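Local structure of bacterial regulatory proteins, tetR family (3AQT) at residues A120-R132 with D210-G222. The protein is a transcriptional repressor of the TetR family that binds resorcinol as its inducer and probably binds DNA through a helix-turn-helix motif. Numbering follows the deposited sequence.
Sequences AEVFAGSLRHLVR and DQIFAAAMLRMVG. With RCO (resorcinol), chain D.
The guanidinium of R128 has Q211 CG packed over one face, 3.5 Å above the plane and offset toward the rim, while D210 meets its edge. There R128 NE donates a nearly straight hydrogen bond to D210 OD2 (3.0 Å); the oxygen lies in the guanidinium plane, yet the N-H arrives from above the carboxylate plane, 51° out of it. R132 NH1 adds a long salt bridge to D210 OD2 (3.7 Å), a matter of charge alone, and R128 NH1 is held by the carbonyl of R234. Two positive groups beside one buried carboxylate would be expected to favour its ionised form.

The F123 ring carries L127 CD1 on one face; resorcinol O3 and L218 CD2 come to its edge. Both helices belong to the all-helical ligand-binding domain of a TetR regulator, and the two segments run at 140° to each other, obliquely antiparallel. A124 and A214 meet methyl to methyl, their CA atoms 5.1 Å apart, and the CA atoms of R128 and D210 come nearer still. L127 divides its branches: CD1 lies on M217 CB (3.7 Å), whereas CD2 reaches resorcinol C5 (3.8 Å), so a pocket residue rests directly on helix 209-220. With CG1 anti to the backbone N (chi1 171°), V131 lays that methyl on D210 CA and turns CG2 to F213 CD2. At the other end L218 CD2 touches A120 O and CB, and a Schellman motif at G222 ends the helix.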
ATOM      1  N   ALA B 120     -12.516   5.510 -19.154  1.00 33.76           N
ATOM      2  CA  ALA B 120     -11.830   6.363 -18.199  1.00 34.92           C
ATOM      3  C   ALA B 120     -12.784   6.846 -17.121  1.00 33.98           C
ATOM      4  O   ALA B 120     -12.378   7.038 -15.979  1.00 34.07           O
ATOM      5  CB  ALA B 120     -11.200   7.559 -18.911  1.00 35.39           C
ATOM      6  N   GLU B 121     -14.052   7.038 -17.480  1.00 35.29           N
ATOM      7  CA  GLU B 121     -15.035   7.517 -16.513  1.00 35.42           C
ATOM      8  C   GLU B 121     -15.494   6.380 -15.608  1.00 35.50           C
ATOM      9  O   GLU B 121     -15.802   6.591 -14.434  1.00 35.74           O
ATOM     10  CB  GLU B 121     -16.243   8.128 -17.223  1.00 35.98           C
ATOM     11  CG  GLU B 121     -16.886   9.264 -16.440  1.00 39.39           C
ATOM     12  CD  GLU B 121     -18.140   9.818 -17.112  1.00 43.31           C
ATOM     13  OE1 GLU B 121     -18.155   9.932 -18.362  1.00 45.37           O
ATOM     14  OE2 GLU B 121     -19.105  10.155 -16.390  1.00 42.86           O
ATOM     15  N   VAL B 122     -15.541   5.176 -16.164  1.00 33.51           N
ATOM     16  CA  VAL B 122     -15.946   4.011 -15.402  1.00 33.86           C
ATOM     17  C   VAL B 122     -14.927   3.791 -14.289  1.00 34.64           C
ATOM     18  O   VAL B 122     -15.284   3.627 -13.121  1.00 33.47           O
ATOM     19  CB  VAL B 122     -15.993   2.744 -16.301  1.00 34.46           C
ATOM     20  CG1 VAL B 122     -16.267   1.511 -15.457  1.00 31.97           C
ATOM     21  CG2 VAL B 122     -17.071   2.900 -17.361  1.00 33.77           C
ATOM     22  N   PHE B 123     -13.655   3.798 -14.671  1.00 33.91           N
ATOM     23  CA  PHE B 123     -12.551   3.588 -13.744  1.00 34.12           C
ATOM     24  C   PHE B 123     -12.473   4.692 -12.704  1.00 33.93           C
ATOM     25  O   PHE B 123     -12.366   4.424 -11.504  1.00 35.06           O
ATOM     26  CB  PHE B 123     -11.246   3.519 -14.532  1.00 35.01           C
ATOM     27  CG  PHE B 123     -10.047   3.171 -13.704  1.00 36.68           C
ATOM     28  CD1 PHE B 123     -10.049   2.048 -12.884  1.00 35.52           C
ATOM     29  CD2 PHE B 123      -8.889   3.944 -13.784  1.00 36.58           C
ATOM     30  CE1 PHE B 123      -8.918   1.698 -12.158  1.00 35.16           C
ATOM     31  CE2 PHE B 123      -7.753   3.600 -13.061  1.00 36.46           C
ATOM     32  CZ  PHE B 123      -7.769   2.472 -12.247  1.00 36.78           C
ATOM     33  N   ALA B 124     -12.535   5.934 -13.170  1.00 33.00           N
ATOM     34  CA  ALA B 124     -12.476   7.085 -12.284  1.00 32.30           C
ATOM     35  C   ALA B 124     -13.662   7.114 -11.330  1.00 31.93           C
ATOM     36  O   ALA B 124     -13.502   7.336 -10.131  1.00 33.82           O
ATOM     37  CB  ALA B 124     -12.443   8.362 -13.102  1.00 31.57           C
ATOM     38  N   GLY B 125     -14.854   6.895 -11.871  1.00 31.41           N
ATOM     39  CA  GLY B 125     -16.050   6.914 -11.052  1.00 29.67           C
ATOM     40  C   GLY B 125     -16.035   5.834  -9.992  1.00 29.55           C
ATOM     41  O   GLY B 125     -16.463   6.056  -8.853  1.00 28.85           O
ATOM     42  N   SER B 126     -15.557   4.654 -10.368  1.00 27.79           N
ATOM     43  CA  SER B 126     -15.483   3.550  -9.435  1.00 30.89           C
ATOM     44  C   SER B 126     -14.584   3.946  -8.269  1.00 32.06           C
ATOM     45  O   SER B 126     -14.955   3.789  -7.098  1.00 31.24           O
ATOM     46  CB  SER B 126     -14.915   2.303 -10.120  1.00 30.70           C
ATOM     47  OG  SER B 126     -15.734   1.881 -11.198  1.00 34.36           O
ATOM     48  N   LEU B 127     -13.403   4.468  -8.595  1.00 32.07           N
ATOM     49  CA  LEU B 127     -12.458   4.875  -7.569  1.00 31.26           C
ATOM     50  C   LEU B 127     -13.020   5.972  -6.678  1.00 31.70           C
ATOM     51  O   LEU B 127     -12.843   5.938  -5.459  1.00 32.68           O
ATOM     52  CB  LEU B 127     -11.144   5.318  -8.214  1.00 30.27           C
ATOM     53  CG  LEU B 127     -10.424   4.174  -8.945  1.00 31.53           C
ATOM     54  CD1 LEU B 127      -9.167   4.692  -9.637  1.00 31.28           C
ATOM     55  CD2 LEU B 127     -10.080   3.073  -7.940  1.00 30.83           C
ATOM     56  N   ARG B 128     -13.715   6.937  -7.273  1.00 32.97           N
ATOM     57  CA  ARG B 128     -14.284   8.020  -6.482  1.00 34.93           C
ATOM     58  C   ARG B 128     -15.308   7.483  -5.487  1.00 36.33           C
ATOM     59  O   ARG B 128     -15.408   7.983  -4.367  1.00 38.00           O
ATOM     60  CB  ARG B 128     -14.912   9.077  -7.390  1.00 35.07           C
ATOM     61  CG  ARG B 128     -13.893   9.826  -8.229  1.00 35.06           C
ATOM     62  CD  ARG B 128     -14.568  10.751  -9.204  1.00 36.28           C
ATOM     63  NE  ARG B 128     -15.394  11.735  -8.515  1.00 38.05           N
ATOM     64  CZ  ARG B 128     -16.282  12.521  -9.118  1.00 37.23           C
ATOM     65  NH1 ARG B 128     -16.468  12.439 -10.432  1.00 35.67           N
ATOM     66  NH2 ARG B 128     -16.974  13.398  -8.408  1.00 37.23           N
ATOM     67  N   HIS B 129     -16.057   6.458  -5.884  1.00 36.73           N
ATOM     68  CA  HIS B 129     -17.034   5.870  -4.971  1.00 37.77           C
ATOM     69  C   HIS B 129     -16.335   5.190  -3.790  1.00 37.50           C
ATOM     70  O   HIS B 129     -16.807   5.284  -2.658  1.00 37.25           O
ATOM     71  CB  HIS B 129     -17.922   4.845  -5.690  1.00 37.78           C
ATOM     72  CG  HIS B 129     -19.080   5.455  -6.411  1.00 37.24           C
ATOM     73  ND1 HIS B 129     -20.025   6.228  -5.771  1.00 36.42           N
ATOM     74  CD2 HIS B 129     -19.440   5.422  -7.716  1.00 36.97           C
ATOM     75  CE1 HIS B 129     -20.918   6.644  -6.652  1.00 35.91           C
ATOM     76  NE2 HIS B 129     -20.585   6.168  -7.838  1.00 39.24           N
ATOM     77  N   LEU B 130     -15.222   4.501  -4.054  1.00 35.82           N
ATOM     78  CA  LEU B 130     -14.491   3.824  -2.989  1.00 35.40           C
ATOM     79  C   LEU B 130     -13.980   4.856  -1.988  1.00 36.09           C
ATOM     80  O   LEU B 130     -14.142   4.688  -0.782  1.00 35.80           O
ATOM     81  CB  LEU B 130     -13.328   2.991  -3.561  1.00 32.59           C
ATOM     82  CG  LEU B 130     -13.745   1.775  -4.415  1.00 32.10           C
ATOM     83  CD1 LEU B 130     -12.537   1.016  -4.910  1.00 29.09           C
ATOM     84  CD2 LEU B 130     -14.622   0.854  -3.585  1.00 32.48           C
ATOM     85  N   VAL B 131     -13.397   5.942  -2.481  1.00 37.25           N
ATOM     86  CA  VAL B 131     -12.892   6.967  -1.581  1.00 38.00           C
ATOM     87  C   VAL B 131     -14.005   7.570  -0.728  1.00 40.83           C
ATOM     88  O   VAL B 131     -13.862   7.673   0.489  1.00 41.23           O
ATOM     89  CB  VAL B 131     -12.173   8.093  -2.350  1.00 35.68           C
ATOM     90  CG1 VAL B 131     -11.851   9.240  -1.417  1.00 32.14           C
ATOM     91  CG2 VAL B 131     -10.887   7.555  -2.959  1.00 34.26           C
ATOM     92  N   ARG B 132     -15.115   7.958  -1.355  1.00 43.27           N
ATOM     93  CA  ARG B 132     -16.232   8.545  -0.610  1.00 46.01           C
ATOM     94  C   ARG B 132     -16.793   7.569   0.420  1.00 46.91           C
ATOM     95  O   ARG B 132     -17.146   7.960   1.529  1.00 47.63           O
ATOM     96  CB  ARG B 132     -17.342   9.000  -1.566  1.00 44.74           C
ATOM     97  CG  ARG B 132     -16.802   9.818  -2.721  1.00 49.20           C
ATOM     98  CD  ARG B 132     -17.558  11.107  -2.991  1.00 51.74           C
ATOM     99  NE  ARG B 132     -18.743  10.924  -3.821  1.00 53.31           N
ATOM    100  CZ  ARG B 132     -19.238  11.872  -4.614  1.00 55.58           C
ATOM    101  NH1 ARG B 132     -18.646  13.058  -4.682  1.00 55.67           N
ATOM    102  NH2 ARG B 132     -20.326  11.640  -5.336  1.00 55.89           N
ATOM    103  N   ASP B 210     -11.609  12.648  -3.589  1.00 46.87           N
ATOM    104  CA  ASP B 210     -11.878  11.546  -4.497  1.00 44.98           C
ATOM    105  C   ASP B 210     -11.503  11.918  -5.935  1.00 43.46           C
ATOM    106  O   ASP B 210     -10.916  11.115  -6.667  1.00 41.95           O
ATOM    107  CB  ASP B 210     -13.354  11.148  -4.404  1.00 45.69           C
ATOM    108  CG  ASP B 210     -14.292  12.256  -4.853  1.00 46.11           C
ATOM    109  OD1 ASP B 210     -14.067  13.420  -4.476  1.00 46.64           O
ATOM    110  OD2 ASP B 210     -15.267  11.961  -5.572  1.00 46.11           O
ATOM    111  N   GLN B 211     -11.829  13.143  -6.333  1.00 41.15           N
ATOM    112  CA  GLN B 211     -11.519  13.604  -7.680  1.00 40.97           C
ATOM    113  C   GLN B 211     -10.022  13.637  -7.926  1.00 39.82           C
ATOM    114  O   GLN B 211      -9.530  13.111  -8.925  1.00 39.90           O
ATOM    115  CB  GLN B 211     -12.102  14.995  -7.912  1.00 41.73           C
ATOM    116  CG  GLN B 211     -13.616  15.022  -8.053  1.00 43.36           C
ATOM    117  CD  GLN B 211     -14.140  16.411  -8.372  1.00 43.86           C
ATOM    118  OE1 GLN B 211     -13.458  17.205  -9.017  1.00 45.66           O
ATOM    119  NE2 GLN B 211     -15.358  16.703  -7.939  1.00 41.46           N
ATOM    120  N   ILE B 212      -9.300  14.255  -7.002  1.00 39.77           N
ATOM    121  CA  ILE B 212      -7.858  14.372  -7.113  1.00 40.05           C
ATOM    122  C   ILE B 212      -7.206  13.001  -7.172  1.00 37.97           C
ATOM    123  O   ILE B 212      -6.282  12.783  -7.950  1.00 38.31           O
ATOM    124  CB  ILE B 212      -7.287  15.170  -5.933  1.00 42.51           C
ATOM    125  CG1 ILE B 212      -7.889  16.576  -5.933  1.00 44.46           C
ATOM    126  CG2 ILE B 212      -5.774  15.255  -6.044  1.00 41.31           C
ATOM    127  CD1 ILE B 212      -7.705  17.355  -4.632  1.00 47.18           C
ATOM    128  N   PHE B 213      -7.685  12.069  -6.358  1.00 37.06           N
ATOM    129  CA  PHE B 213      -7.115  10.735  -6.379  1.00 35.73           C
ATOM    130  C   PHE B 213      -7.401  10.038  -7.708  1.00 34.28           C
ATOM    131  O   PHE B 213      -6.511   9.433  -8.306  1.00 34.38           O
ATOM    132  CB  PHE B 213      -7.660   9.874  -5.236  1.00 34.62           C
ATOM    133  CG  PHE B 213      -7.214   8.441  -5.316  1.00 33.53           C
ATOM    134  CD1 PHE B 213      -5.877   8.108  -5.133  1.00 35.10           C
ATOM    135  CD2 PHE B 213      -8.109   7.439  -5.669  1.00 33.25           C
ATOM    136  CE1 PHE B 213      -5.440   6.797  -5.307  1.00 34.64           C
ATOM    137  CE2 PHE B 213      -7.683   6.129  -5.847  1.00 34.57           C
ATOM    138  CZ  PHE B 213      -6.345   5.805  -5.667  1.00 34.52           C
ATOM    139  N   ALA B 214      -8.644  10.119  -8.169  1.00 33.50           N
ATOM    140  CA  ALA B 214      -9.018   9.477  -9.425  1.00 32.75           C
ATOM    141  C   ALA B 214      -8.200  10.025 -10.586  1.00 32.66           C
ATOM    142  O   ALA B 214      -7.778   9.273 -11.474  1.00 32.30           O
ATOM    143  CB  ALA B 214     -10.509   9.664  -9.691  1.00 32.90           C
ATOM    144  N   ALA B 215      -7.966  11.335 -10.584  1.00 32.90           N
ATOM    145  CA  ALA B 215      -7.187  11.946 -11.659  1.00 33.21           C
ATOM    146  C   ALA B 215      -5.785  11.351 -11.718  1.00 34.61           C
ATOM    147  O   ALA B 215      -5.284  11.021 -12.794  1.00 34.03           O
ATOM    148  CB  ALA B 215      -7.106  13.451 -11.458  1.00 33.66           C
ATOM    149  N   ALA B 216      -5.155  11.211 -10.554  1.00 35.10           N
ATOM    150  CA  ALA B 216      -3.809  10.648 -10.488  1.00 35.97           C
ATOM    151  C   ALA B 216      -3.784   9.224 -11.027  1.00 36.21           C
ATOM    152  O   ALA B 216      -2.826   8.829 -11.700  1.00 36.14           O
ATOM    153  CB  ALA B 216      -3.290  10.675  -9.055  1.00 35.76           C
HETATM  154  N   MSE B 217      -4.829   8.451 -10.742  1.00 35.90           N
HETATM  155  CA  MSE B 217      -4.872   7.080 -11.234  1.00 37.62           C
HETATM  156  C   MSE B 217      -5.088   7.080 -12.740  1.00 38.04           C
HETATM  157  O   MSE B 217      -4.562   6.210 -13.449  1.00 38.06           O
HETATM  158  CB  MSE B 217      -5.969   6.272 -10.527  1.00 41.05           C
HETATM  159  CG  MSE B 217      -5.698   5.988  -9.044  1.00 47.84           C
HETATM  160 SE   MSE B 217      -3.922   5.244  -8.656  1.00 58.45          SE
HETATM  161  CE  MSE B 217      -3.958   3.751  -9.866  1.00 55.84           C
ATOM    162  N   LEU B 218      -5.847   8.064 -13.231  1.00 35.93           N
ATOM    163  CA  LEU B 218      -6.098   8.179 -14.663  1.00 34.71           C
ATOM    164  C   LEU B 218      -4.797   8.520 -15.357  1.00 34.10           C
ATOM    165  O   LEU B 218      -4.495   7.994 -16.425  1.00 33.80           O
ATOM    166  CB  LEU B 218      -7.148   9.258 -14.966  1.00 34.32           C
ATOM    167  CG  LEU B 218      -8.605   8.842 -14.735  1.00 34.87           C
ATOM    168  CD1 LEU B 218      -9.547   9.967 -15.102  1.00 34.59           C
ATOM    169  CD2 LEU B 218      -8.909   7.619 -15.579  1.00 35.95           C
ATOM    170  N   ARG B 219      -4.015   9.404 -14.752  1.00 34.95           N
ATOM    171  CA  ARG B 219      -2.741   9.756 -15.356  1.00 35.91           C
ATOM    172  C   ARG B 219      -1.822   8.535 -15.341  1.00 36.77           C
ATOM    173  O   ARG B 219      -1.103   8.268 -16.303  1.00 35.51           O
ATOM    174  CB  ARG B 219      -2.107  10.933 -14.613  1.00 36.53           C
ATOM    175  CG  ARG B 219      -2.766  12.262 -14.940  1.00 40.16           C
ATOM    176  CD  ARG B 219      -1.958  13.432 -14.429  1.00 41.80           C
ATOM    177  NE  ARG B 219      -2.267  13.729 -13.040  1.00 47.26           N
ATOM    178  CZ  ARG B 219      -3.183  14.609 -12.655  1.00 48.09           C
ATOM    179  NH1 ARG B 219      -3.873  15.286 -13.563  1.00 47.75           N
ATOM    180  NH2 ARG B 219      -3.413  14.797 -11.361  1.00 49.75           N
HETATM  181  N   MSE B 220      -1.875   7.772 -14.256  1.00 37.94           N
HETATM  182  CA  MSE B 220      -1.052   6.583 -14.147  1.00 40.35           C
HETATM  183  C   MSE B 220      -1.319   5.597 -15.272  1.00 39.45           C
HETATM  184  O   MSE B 220      -0.413   4.876 -15.680  1.00 38.70           O
HETATM  185  CB  MSE B 220      -1.278   5.886 -12.807  1.00 46.45           C
HETATM  186  CG  MSE B 220      -0.334   4.714 -12.604  1.00 53.25           C
HETATM  187 SE   MSE B 220      -0.733   3.671 -11.048  1.00 65.81          SE
HETATM  188  CE  MSE B 220      -1.949   2.422 -11.906  1.00 61.99           C
ATOM    189  N   VAL B 221      -2.554   5.553 -15.774  1.00 39.54           N
ATOM    190  CA  VAL B 221      -2.865   4.634 -16.863  1.00 40.33           C
ATOM    191  C   VAL B 221      -2.817   5.235 -18.275  1.00 42.22           C
ATOM    192  O   VAL B 221      -3.358   4.658 -19.227  1.00 41.70           O
ATOM    193  CB  VAL B 221      -4.219   3.900 -16.644  1.00 40.07           C
ATOM    194  CG1 VAL B 221      -4.059   2.884 -15.519  1.00 39.79           C
ATOM    195  CG2 VAL B 221      -5.330   4.885 -16.324  1.00 38.57           C
ATOM    196  N   GLY B 222      -2.169   6.391 -18.408  1.00 42.07           N
ATOM    197  CA  GLY B 222      -1.995   6.985 -19.722  1.00 43.29           C
ATOM    198  C   GLY B 222      -2.920   8.068 -20.226  1.00 43.66           C
ATOM    199  O   GLY B 222      -3.006   8.289 -21.432  1.00 46.10           O
TER
HETATM  200  C1  RCO D 230     -13.946  -1.513  -9.095  1.00 36.64           C
HETATM  201  C2  RCO D 230     -13.810  -1.136 -10.468  1.00 36.01           C
HETATM  202  C3  RCO D 230     -12.768  -0.253 -10.862  1.00 36.04           C
HETATM  203  C4  RCO D 230     -11.874   0.237  -9.893  1.00 37.06           C
HETATM  204  C5  RCO D 230     -12.006  -0.133  -8.545  1.00 36.48           C
HETATM  205  C6  RCO D 230     -13.046  -1.014  -8.143  1.00 36.69           C
HETATM  206  O1  RCO D 230     -14.971  -2.375  -8.716  1.00 40.05           O
HETATM  207  O3  RCO D 230     -12.612   0.135 -12.189  1.00 36.67           O